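Local structure of putative aspartate aminotransferase (Thermus thermophilus, 1IUG) at residues A66-L71 against Y91-E96; E153-A158 against S199-E204; L206-R209 against L215-E218. The protein is probably an aminotransferase that uses pyridoxal 5'-phosphate to move amino groups from amino acids such as aspartate, alanine or serine to keto acids. One frame throughout, in Å; residues are numbered along the deposited sequence.

Overall arrangement
The three contacts lie on the same side of the chain's centre, with neighbouring centres about 13 to 14 Å apart. Helix 60-71 connects them. Its V68 and K69 face helix 85-96 in contact 1. L67 CD2 packs 4.2 Å from G157 CA, and L71 CD2 lies 3.8 Å from A202 O, so the same helix rests on both halves of contact 2. Its C-terminal end meets contact 3, where N70 O and K207 N form a backbone hydrogen bond of 2.7 Å. Contacts 2 and 3 adjoin in sequence. All three lie away from K185, the lysine that carries pyridoxal phosphate, and from the predicted substrate site R322.

Contact 1: A66-L71 against Y91-E96; sequences ALVKNL and YEIALE
This is a buried helix-to-helix contact, centred on V68 and I93, between the C-terminal parts of helices 60-71 and 85-96. The short segments approach to 9.8 Å between axes. Their directions differ by 38°, so they run roughly the same way. V68 CG2 meets I93 CG2 at 3.9 Å. The other branch, V68 CG1, is anti to the backbone N (chi1 175°) and lies 4.3 Å from A94 CA. The small side chain of A94 points away from helix 60-71 and packs on V101 of strand 100-105.

The setting is the large domain of a class-V aminotransferase, where helices cover a mixed seven-stranded sheet. Helix 85-96 forms the beta-alpha-beta crossover between strands 77-82 and 100-105.

Beside the apolar pair is a polar bridge. K69 NZ forms a salt bridge with E96 OE1 at 3.2 Å, on the syn lone pair, and the two side chains meet at about a right angle. The ammonium is also held by E65 of the same helix, its stronger partner. A water also takes a bond from K69 NZ and donates to E96 OE1 (2.7 Å) and to I93 O (2.8 Å). A leucine in place of K69 would probably leave the carboxylates of E96 and E65 without the ammonium they share, and the water with one anchor fewer.

On the next residue, N70 ND2 bonds back to A66 O at 2.8 Å. From the second subunit, Y211 packs on I93 and G210 on E96.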
ATOM      1  N   ALA A  66      -3.389   9.518   7.341  1.00 23.00           N
ATOM      2  CA  ALA A  66      -4.536   8.918   8.017  1.00 23.58           C
ATOM      3  C   ALA A  66      -4.646   9.398   9.460  1.00 24.64           C
ATOM      4  O   ALA A  66      -5.749   9.588   9.975  1.00 25.18           O
ATOM      5  CB  ALA A  66      -4.442   7.408   7.975  1.00 23.87           C
ATOM      6  N   LEU A  67      -3.496   9.568  10.108  1.00 25.47           N
ATOM      7  CA  LEU A  67      -3.443  10.033  11.489  1.00 25.46           C
ATOM      8  C   LEU A  67      -4.032  11.437  11.573  1.00 26.15           C
ATOM      9  O   LEU A  67      -4.911  11.697  12.394  1.00 26.30           O
ATOM     10  CB  LEU A  67      -1.991  10.043  11.986  1.00 22.68           C
ATOM     11  CG  LEU A  67      -1.659  10.443  13.434  1.00 24.92           C
ATOM     12  CD1 LEU A  67      -0.298   9.880  13.791  1.00 23.86           C
ATOM     13  CD2 LEU A  67      -1.666  11.964  13.633  1.00 22.97           C
ATOM     14  N   VAL A  68      -3.542  12.325  10.707  1.00 27.37           N
ATOM     15  CA  VAL A  68      -3.979  13.718  10.665  1.00 29.26           C
ATOM     16  C   VAL A  68      -5.460  13.878  10.320  1.00 29.43           C
ATOM     17  O   VAL A  68      -6.188  14.593  11.011  1.00 28.22           O
ATOM     18  CB  VAL A  68      -3.113  14.534   9.668  1.00 29.63           C
ATOM     19  CG1 VAL A  68      -3.643  15.961   9.523  1.00 29.95           C
ATOM     20  CG2 VAL A  68      -1.667  14.559  10.138  1.00 27.57           C
ATOM     21  N   LYS A  69      -5.890  13.197   9.258  1.00 29.17           N
ATOM     22  CA  LYS A  69      -7.275  13.234   8.780  1.00 29.41           C
ATOM     23  C   LYS A  69      -8.295  12.735   9.803  1.00 28.71           C
ATOM     24  O   LYS A  69      -9.385  13.288   9.922  1.00 27.98           O
ATOM     25  CB  LYS A  69      -7.434  12.349   7.535  1.00 32.20           C
ATOM     26  CG  LYS A  69      -6.873  12.874   6.223  1.00 34.42           C
ATOM     27  CD  LYS A  69      -7.514  14.175   5.823  1.00 38.15           C
ATOM     28  CE  LYS A  69      -6.983  14.696   4.497  1.00 42.26           C
ATOM     29  NZ  LYS A  69      -5.963  13.812   3.878  1.00 45.12           N
ATOM     30  N   ASN A  70      -7.956  11.659  10.500  1.00 26.77           N
ATOM     31  CA  ASN A  70      -8.872  11.061  11.457  1.00 27.56           C
ATOM     32  C   ASN A  70      -8.888  11.609  12.878  1.00 27.93           C
ATOM     33  O   ASN A  70      -9.682  11.155  13.699  1.00 26.54           O
ATOM     34  CB  ASN A  70      -8.673   9.543  11.479  1.00 27.23           C
ATOM     35  CG  ASN A  70      -9.130   8.878  10.194  1.00 26.69           C
ATOM     36  OD1 ASN A  70     -10.214   8.306  10.135  1.00 25.99           O
ATOM     37  ND2 ASN A  70      -8.305   8.956   9.158  1.00 27.22           N
ATOM     38  N   LEU A  71      -8.018  12.571  13.170  1.00 29.11           N
ATOM     39  CA  LEU A  71      -7.963  13.163  14.507  1.00 31.66           C
ATOM     40  C   LEU A  71      -8.241  14.657  14.506  1.00 32.19           C
ATOM     41  O   LEU A  71      -8.493  15.243  15.554  1.00 33.35           O
ATOM     42  CB  LEU A  71      -6.609  12.898  15.165  1.00 31.50           C
ATOM     43  CG  LEU A  71      -6.387  11.463  15.641  1.00 32.77           C
ATOM     44  CD1 LEU A  71      -4.971  11.315  16.146  1.00 32.79           C
ATOM     45  CD2 LEU A  71      -7.397  11.103  16.717  1.00 32.67           C
ATOM     46  N   TYR A  91       3.645  19.185   7.641  1.00 29.73           N
ATOM     47  CA  TYR A  91       3.079  20.495   7.393  1.00 31.45           C
ATOM     48  C   TYR A  91       2.188  20.490   6.144  1.00 31.02           C
ATOM     49  O   TYR A  91       1.048  20.957   6.184  1.00 31.63           O
ATOM     50  CB  TYR A  91       4.213  21.521   7.250  1.00 30.12           C
ATOM     51  CG  TYR A  91       3.783  22.874   6.705  1.00 35.92           C
ATOM     52  CD1 TYR A  91       2.996  23.737   7.466  1.00 37.12           C
ATOM     53  CD2 TYR A  91       4.155  23.287   5.419  1.00 38.08           C
ATOM     54  CE1 TYR A  91       2.585  24.974   6.966  1.00 40.27           C
ATOM     55  CE2 TYR A  91       3.750  24.528   4.910  1.00 40.51           C
ATOM     56  CZ  TYR A  91       2.965  25.363   5.692  1.00 41.65           C
ATOM     57  OH  TYR A  91       2.545  26.584   5.207  1.00 45.02           O
ATOM     58  N   GLU A  92       2.714  19.943   5.047  1.00 30.55           N
ATOM     59  CA  GLU A  92       1.978  19.858   3.785  1.00 32.31           C
ATOM     60  C   GLU A  92       0.725  18.998   3.937  1.00 30.82           C
ATOM     61  O   GLU A  92      -0.330  19.332   3.405  1.00 32.83           O
ATOM     62  CB  GLU A  92       2.867  19.296   2.675  1.00 34.51           C
ATOM     63  CG  GLU A  92       4.065  20.171   2.307  1.00 38.20           C
ATOM     64  CD  GLU A  92       4.965  19.532   1.254  1.00 41.92           C
ATOM     65  OE1 GLU A  92       4.514  18.598   0.552  1.00 44.71           O
ATOM     66  OE2 GLU A  92       6.132  19.960   1.127  1.00 45.31           O
ATOM     67  N   ILE A  93       0.844  17.894   4.667  1.00 30.35           N
ATOM     68  CA  ILE A  93      -0.294  17.005   4.910  1.00 28.97           C
ATOM     69  C   ILE A  93      -1.391  17.752   5.676  1.00 28.76           C
ATOM     70  O   ILE A  93      -2.580  17.599   5.381  1.00 29.19           O
ATOM     71  CB  ILE A  93       0.140  15.741   5.704  1.00 27.31           C
ATOM     72  CG1 ILE A  93       0.953  14.810   4.802  1.00 25.72           C
ATOM     73  CG2 ILE A  93      -1.079  15.015   6.285  1.00 25.02           C
ATOM     74  CD1 ILE A  93       1.507  13.594   5.506  1.00 25.27           C
ATOM     75  N   ALA A  94      -0.981  18.559   6.651  1.00 28.45           N
ATOM     76  CA  ALA A  94      -1.915  19.339   7.464  1.00 28.84           C
ATOM     77  C   ALA A  94      -2.652  20.364   6.603  1.00 29.71           C
ATOM     78  O   ALA A  94      -3.854  20.577   6.772  1.00 28.63           O
ATOM     79  CB  ALA A  94      -1.176  20.027   8.603  1.00 26.71           C
ATOM     80  N   LEU A  95      -1.925  20.993   5.679  1.00 30.70           N
ATOM     81  CA  LEU A  95      -2.519  21.968   4.773  1.00 33.48           C
ATOM     82  C   LEU A  95      -3.581  21.306   3.898  1.00 32.94           C
ATOM     83  O   LEU A  95      -4.732  21.751   3.872  1.00 31.04           O
ATOM     84  CB  LEU A  95      -1.453  22.612   3.881  1.00 36.34           C
ATOM     85  CG  LEU A  95      -0.605  23.709   4.521  1.00 39.95           C
ATOM     86  CD1 LEU A  95       0.436  24.204   3.528  1.00 42.09           C
ATOM     87  CD2 LEU A  95      -1.507  24.858   4.974  1.00 38.82           C
ATOM     88  N   GLU A  96      -3.204  20.217   3.223  1.00 31.71           N
ATOM     89  CA  GLU A  96      -4.126  19.502   2.341  1.00 31.20           C
ATOM     90  C   GLU A  96      -5.343  18.969   3.104  1.00 30.91           C
ATOM     91  O   GLU A  96      -6.432  18.850   2.543  1.00 30.46           O
ATOM     92  CB  GLU A  96      -3.393  18.370   1.607  1.00 32.63           C
ATOM     93  CG  GLU A  96      -4.161  17.753   0.424  1.00 32.52           C
ATOM     94  CD  GLU A  96      -5.213  16.739   0.839  1.00 32.82           C
ATOM     95  OE1 GLU A  96      -4.981  15.997   1.815  1.00 33.66           O
ATOM     96  OE2 GLU A  96      -6.277  16.675   0.186  1.00 35.05           O
TER
HETATM   97  O   HOH W   1      -3.335  15.336   3.889  1.00 31.58           O
HETATM   98  O   HOH W   2      -7.112  13.774   1.628  1.00 70.07           O

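Contact 2: E153-A158 against S199-E204; sequences EGLVGA and SPRALE
R201 of helix 200-204 reaches across to the backbone of G154, just before strand 155-159. The strand is an inner member of the seven-stranded sheet of the aminotransferase large domain. The short helix follows strand 193-198 of the same sheet. The contact therefore ties the start of one strand to the helix after another.

The tight part is at G154 and L155. R201 NH1 donates to G154 O at 3.1 Å with an N-H...O angle of 135°. R201 NH2 reaches G154 O at 3.3 Å, a weak bond. The carbonyl thus sits at the guanidinium edge, near its plane but somewhat tilted from it. Two N-H groups of one arginine share one oxygen, and neither bond is straight. L155 CD2 approaches R201 NH1 obliquely to 3.5 Å. R201 sets out toward the strand from CB, and its chain is bent at chi2 (-61°).

The main polar partner of R201 lies outside the two segments. It is D177, whose OD1 forms a salt bridge with R201 NH1, while its OD2 accepts from V156 N. The one carboxylate thus joins the helix and the strand, and with G154 O it probably limits how far the guanidinium can turn.

The loose side is at E153, which is exposed. E153 OE1 stays 4.6 Å from R201 NH2, so the opposite charges are near without touching. E153 also touches a crystal neighbour, which may influence its pose. The nearest approach here is through the backbone, with E153 C 4.0 Å from R201 NH2.

The helix that presents R201 is capped by S199. The capping bond runs from A202 N to S199 OG, 3.3 Å long and nearly straight at 164°.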
ATOM      1  N   GLU A 153      -6.730  20.011  26.388  1.00 39.49           N
ATOM      2  CA  GLU A 153      -7.594  19.232  25.512  1.00 40.32           C
ATOM      3  C   GLU A 153      -6.963  18.941  24.149  1.00 38.19           C
ATOM      4  O   GLU A 153      -7.603  18.355  23.274  1.00 37.28           O
ATOM      5  CB  GLU A 153      -8.939  19.946  25.338  1.00 43.35           C
ATOM      6  CG  GLU A 153      -9.751  20.090  26.628  1.00 48.68           C
ATOM      7  CD  GLU A 153     -10.398  18.785  27.083  1.00 52.58           C
ATOM      8  OE1 GLU A 153      -9.691  17.760  27.205  1.00 56.09           O
ATOM      9  OE2 GLU A 153     -11.626  18.786  27.327  1.00 55.94           O
ATOM     10  N   GLY A 154      -5.698  19.323  23.987  1.00 35.34           N
ATOM     11  CA  GLY A 154      -5.009  19.109  22.726  1.00 33.67           C
ATOM     12  C   GLY A 154      -4.502  17.699  22.479  1.00 32.24           C
ATOM     13  O   GLY A 154      -4.400  16.883  23.400  1.00 31.62           O
ATOM     14  N   LEU A 155      -4.186  17.418  21.219  1.00 31.03           N
ATOM     15  CA  LEU A 155      -3.677  16.108  20.820  1.00 30.90           C
ATOM     16  C   LEU A 155      -2.272  16.233  20.253  1.00 29.01           C
ATOM     17  O   LEU A 155      -1.961  17.198  19.554  1.00 29.29           O
ATOM     18  CB  LEU A 155      -4.587  15.476  19.763  1.00 30.73           C
ATOM     19  CG  LEU A 155      -5.984  15.011  20.176  1.00 30.27           C
ATOM     20  CD1 LEU A 155      -6.822  14.774  18.933  1.00 31.92           C
ATOM     21  CD2 LEU A 155      -5.896  13.748  21.014  1.00 28.84           C
ATOM     22  N   VAL A 156      -1.422  15.263  20.576  1.00 27.47           N
ATOM     23  CA  VAL A 156      -0.048  15.246  20.082  1.00 26.55           C
ATOM     24  C   VAL A 156       0.157  14.026  19.179  1.00 27.29           C
ATOM     25  O   VAL A 156       0.103  12.883  19.642  1.00 28.64           O
ATOM     26  CB  VAL A 156       0.978  15.204  21.239  1.00 28.08           C
ATOM     27  CG1 VAL A 156       2.404  15.152  20.685  1.00 25.38           C
ATOM     28  CG2 VAL A 156       0.808  16.423  22.142  1.00 26.91           C
ATOM     29  N   GLY A 157       0.321  14.283  17.883  1.00 26.71           N
ATOM     30  CA  GLY A 157       0.544  13.220  16.916  1.00 25.55           C
ATOM     31  C   GLY A 157       2.026  13.154  16.591  1.00 27.06           C
ATOM     32  O   GLY A 157       2.675  14.195  16.461  1.00 25.34           O
ATOM     33  N   ALA A 158       2.570  11.947  16.447  1.00 25.01           N
ATOM     34  CA  ALA A 158       3.995  11.819  16.161  1.00 25.47           C
ATOM     35  C   ALA A 158       4.383  10.878  15.026  1.00 25.16           C
ATOM     36  O   ALA A 158       3.727   9.866  14.777  1.00 25.96           O
ATOM     37  CB  ALA A 158       4.738  11.424  17.421  1.00 24.67           C
ATOM     38  N   SER A 199      -3.694   5.847  21.045  1.00 27.30           N
ATOM     39  CA  SER A 199      -3.818   5.656  22.488  1.00 28.60           C
ATOM     40  C   SER A 199      -5.309   5.651  22.845  1.00 29.24           C
ATOM     41  O   SER A 199      -6.155   6.035  22.022  1.00 26.96           O
ATOM     42  CB  SER A 199      -3.121   6.804  23.231  1.00 28.99           C
ATOM     43  OG  SER A 199      -3.814   8.027  23.039  1.00 28.16           O
ATOM     44  N   PRO A 200      -5.656   5.197  24.066  1.00 30.17           N
ATOM     45  CA  PRO A 200      -7.066   5.166  24.485  1.00 32.12           C
ATOM     46  C   PRO A 200      -7.692   6.555  24.365  1.00 32.28           C
ATOM     47  O   PRO A 200      -8.828   6.705  23.922  1.00 33.42           O
ATOM     48  CB  PRO A 200      -6.970   4.712  25.943  1.00 32.20           C
ATOM     49  CG  PRO A 200      -5.780   3.790  25.916  1.00 29.98           C
ATOM     50  CD  PRO A 200      -4.792   4.576  25.088  1.00 28.86           C
ATOM     51  N   ARG A 201      -6.897   7.563  24.711  1.00 34.01           N
ATOM     52  CA  ARG A 201      -7.278   8.971  24.656  1.00 34.41           C
ATOM     53  C   ARG A 201      -7.713   9.313  23.221  1.00 34.56           C
ATOM     54  O   ARG A 201      -8.808   9.835  22.995  1.00 31.73           O
ATOM     55  CB  ARG A 201      -6.048   9.797  25.059  1.00 37.98           C
ATOM     56  CG  ARG A 201      -6.252  11.072  25.881  1.00 40.74           C
ATOM     57  CD  ARG A 201      -7.089  12.121  25.195  1.00 44.76           C
ATOM     58  NE  ARG A 201      -6.872  13.445  25.786  1.00 46.46           N
ATOM     59  CZ  ARG A 201      -5.934  14.305  25.394  1.00 46.02           C
ATOM     60  NH1 ARG A 201      -5.106  13.996  24.407  1.00 46.56           N
ATOM     61  NH2 ARG A 201      -5.846  15.497  25.962  1.00 46.31           N
ATOM     62  N   ALA A 202      -6.866   8.962  22.255  1.00 34.64           N
ATOM     63  CA  ALA A 202      -7.124   9.228  20.841  1.00 34.44           C
ATOM     64  C   ALA A 202      -8.320   8.460  20.273  1.00 34.49           C
ATOM     65  O   ALA A 202      -9.032   8.966  19.406  1.00 33.05           O
ATOM     66  CB  ALA A 202      -5.872   8.940  20.016  1.00 33.98           C
ATOM     67  N   LEU A 203      -8.539   7.246  20.771  1.00 35.34           N
ATOM     68  CA  LEU A 203      -9.645   6.410  20.312  1.00 36.32           C
ATOM     69  C   LEU A 203     -11.012   7.046  20.557  1.00 38.65           C
ATOM     70  O   LEU A 203     -11.921   6.907  19.737  1.00 39.41           O
ATOM     71  CB  LEU A 203      -9.574   5.022  20.959  1.00 34.60           C
ATOM     72  CG  LEU A 203      -8.421   4.110  20.518  1.00 35.32           C
ATOM     73  CD1 LEU A 203      -8.337   2.884  21.415  1.00 33.96           C
ATOM     74  CD2 LEU A 203      -8.605   3.696  19.064  1.00 34.74           C
ATOM     75  N   GLU A 204     -11.147   7.761  21.671  1.00 40.70           N
ATOM     76  CA  GLU A 204     -12.404   8.425  22.025  1.00 42.51           C
ATOM     77  C   GLU A 204     -12.587   9.733  21.260  1.00 41.94           C
ATOM     78  O   GLU A 204     -13.698  10.239  21.140  1.00 42.05           O
ATOM     79  CB  GLU A 204     -12.437   8.722  23.524  1.00 46.12           C
ATOM     80  CG  GLU A 204     -12.273   7.502  24.411  1.00 51.26           C
ATOM     81  CD  GLU A 204     -12.169   7.861  25.884  1.00 54.68           C
ATOM     82  OE1 GLU A 204     -13.089   7.499  26.651  1.00 57.25           O
ATOM     83  OE2 GLU A 204     -11.166   8.501  26.275  1.00 55.16           O
TER

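Contact 3: L206-R209 against L215-E218; sequences LKPR and LARE
P208 and L206 pack on A216, in the first part of helix 215-222. The closest CA atoms across the contact are those of P208 and A216, 5.5 Å apart. The apolar contacts come first. The methyl of A216 points at the preceding loop and touches the ring of P208. P208 CG lies 3.5 Å from A216 CB, tighter than usual for two carbons. P208 CB is almost as near, at 3.6 Å from A216 CB. The methyl therefore faces one side of the ring, along the CB-CG bond, rather than one atom alone.

L206 adds a second, looser touch. Its side chain points toward the helix, with CG anti to the backbone N (chi1 -152°). One methyl does the touching: L206 CD2 reaches A216 CA at 4.2 Å. L206 CD2 also lies 4.5 Å from L215 C, so it rests on the helix backbone between the two residues. The side chain of L215 itself turns to A66 of helix 60-71, on the buried side. P208, by contrast, is exposed.

No hydrogen bond joins the two segments directly. A third residue, on helix 60-71, supplies the polar link. N70 OD1 accepts from L215 N and from R209 N, so one side-chain oxygen contacts both segments, firmly at L215 and weakly at R209.

The arrangement belongs to the loop that connects helices 200-204 and 215-222 of the large domain. Y211, in this loop, presumably reaches E92 of the second subunit, because Y211 of that subunit bonds to E92 here. Contact 3 thus closes the base of a loop that takes part in the dimer interface.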
ATOM      1  N   LEU A 206     -11.707  10.089  18.046  1.00 40.49           N
ATOM      2  CA  LEU A 206     -11.742   9.771  16.619  1.00 40.31           C
ATOM      3  C   LEU A 206     -12.740  10.552  15.750  1.00 39.84           C
ATOM      4  O   LEU A 206     -13.943  10.556  16.011  1.00 39.51           O
ATOM      5  CB  LEU A 206     -11.942   8.266  16.427  1.00 39.07           C
ATOM      6  CG  LEU A 206     -11.357   7.680  15.143  1.00 40.48           C
ATOM      7  CD1 LEU A 206      -9.847   7.872  15.133  1.00 40.02           C
ATOM      8  CD2 LEU A 206     -11.704   6.204  15.037  1.00 39.84           C
ATOM      9  N   LYS A 207     -12.211  11.215  14.721  1.00 39.54           N
ATOM     10  CA  LYS A 207     -12.998  12.000  13.765  1.00 40.44           C
ATOM     11  C   LYS A 207     -12.888  11.296  12.403  1.00 39.91           C
ATOM     12  O   LYS A 207     -12.198  11.783  11.505  1.00 36.92           O
ATOM     13  CB  LYS A 207     -12.414  13.413  13.609  1.00 44.03           C
ATOM     14  CG  LYS A 207     -12.427  14.342  14.823  1.00 46.88           C
ATOM     15  CD  LYS A 207     -13.828  14.619  15.334  1.00 50.76           C
ATOM     16  CE  LYS A 207     -13.820  15.571  16.534  1.00 53.54           C
ATOM     17  NZ  LYS A 207     -12.460  16.035  16.948  1.00 53.64           N
ATOM     18  N   PRO A 208     -13.592  10.162  12.222  1.00 40.48           N
ATOM     19  CA  PRO A 208     -13.571   9.386  10.975  1.00 41.26           C
ATOM     20  C   PRO A 208     -13.781  10.233   9.724  1.00 41.51           C
ATOM     21  O   PRO A 208     -14.774  10.957   9.613  1.00 41.70           O
ATOM     22  CB  PRO A 208     -14.724   8.401  11.168  1.00 41.76           C
ATOM     23  CG  PRO A 208     -14.748   8.206  12.648  1.00 43.68           C
ATOM     24  CD  PRO A 208     -14.597   9.614  13.149  1.00 40.78           C
ATOM     25  N   ARG A 209     -12.856  10.126   8.775  1.00 42.04           N
ATOM     26  CA  ARG A 209     -12.959  10.896   7.546  1.00 41.94           C
ATOM     27  C   ARG A 209     -12.055  10.375   6.415  1.00 40.86           C
ATOM     28  O   ARG A 209     -10.980   9.820   6.664  1.00 41.53           O
ATOM     29  CB  ARG A 209     -12.863  12.400   7.909  1.00 44.21           C
ATOM     30  CG  ARG A 209     -12.444  13.467   6.913  1.00 46.43           C
ATOM     31  CD  ARG A 209     -11.047  13.327   6.382  1.00 49.77           C
ATOM     32  NE  ARG A 209     -10.462  14.654   6.157  1.00 51.79           N
ATOM     33  CZ  ARG A 209     -10.246  15.562   7.109  1.00 49.61           C
ATOM     34  NH1 ARG A 209     -10.565  15.306   8.367  1.00 50.52           N
ATOM     35  NH2 ARG A 209      -9.679  16.719   6.804  1.00 49.29           N
ATOM     36  N   LEU A 215     -10.229   5.439   9.395  1.00 26.95           N
ATOM     37  CA  LEU A 215      -9.793   4.582  10.492  1.00 28.27           C
ATOM     38  C   LEU A 215     -10.922   3.918  11.275  1.00 28.67           C
ATOM     39  O   LEU A 215     -10.711   2.879  11.900  1.00 29.45           O
ATOM     40  CB  LEU A 215      -8.841   5.343  11.420  1.00 27.96           C
ATOM     41  CG  LEU A 215      -7.340   5.247  11.089  1.00 31.02           C
ATOM     42  CD1 LEU A 215      -7.084   5.185   9.593  1.00 31.96           C
ATOM     43  CD2 LEU A 215      -6.589   6.399  11.723  1.00 29.47           C
ATOM     44  N   ALA A 216     -12.123   4.491  11.208  1.00 30.31           N
ATOM     45  CA  ALA A 216     -13.278   3.924  11.901  1.00 29.58           C
ATOM     46  C   ALA A 216     -13.618   2.534  11.377  1.00 29.16           C
ATOM     47  O   ALA A 216     -13.807   1.610  12.174  1.00 28.01           O
ATOM     48  CB  ALA A 216     -14.488   4.837  11.791  1.00 31.59           C
ATOM     49  N   ARG A 217     -13.731   2.350  10.061  1.00 31.28           N
ATOM     50  CA  ARG A 217     -14.023   0.985   9.656  1.00 33.79           C
ATOM     51  C   ARG A 217     -12.858   0.012   9.576  1.00 31.53           C
ATOM     52  O   ARG A 217     -13.060  -1.197   9.547  1.00 32.92           O
ATOM     53  CB  ARG A 217     -15.153   0.810   8.614  1.00 38.77           C
ATOM     54  CG  ARG A 217     -14.902   0.180   7.228  1.00 38.93           C
ATOM     55  CD  ARG A 217     -13.987   0.909   6.293  1.00 39.75           C
ATOM     56  NE  ARG A 217     -14.833   1.339   5.172  1.00 37.80           N
ATOM     57  CZ  ARG A 217     -14.808   2.543   4.605  1.00 37.95           C
ATOM     58  NH1 ARG A 217     -13.959   3.471   5.016  1.00 39.75           N
ATOM     59  NH2 ARG A 217     -15.719   2.861   3.700  1.00 39.52           N
ATOM     60  N   GLU A 218     -11.641   0.540   9.664  1.00 30.41           N
ATOM     61  CA  GLU A 218     -10.459  -0.313   9.707  1.00 30.63           C
ATOM     62  C   GLU A 218     -10.429  -0.849  11.143  1.00 29.20           C
ATOM     63  O   GLU A 218     -10.233  -2.038  11.359  1.00 29.27           O
ATOM     64  CB  GLU A 218      -9.170   0.470   9.423  1.00 28.14           C
ATOM     65  CG  GLU A 218      -8.844   0.664   7.950  1.00 27.64           C
ATOM     66  CD  GLU A 218      -8.410  -0.613   7.229  1.00 28.43           C
ATOM     67  OE1 GLU A 218      -8.501  -1.726   7.799  1.00 26.12           O
ATOM     68  OE2 GLU A 218      -7.973  -0.498   6.064  1.00 31.10           O
TER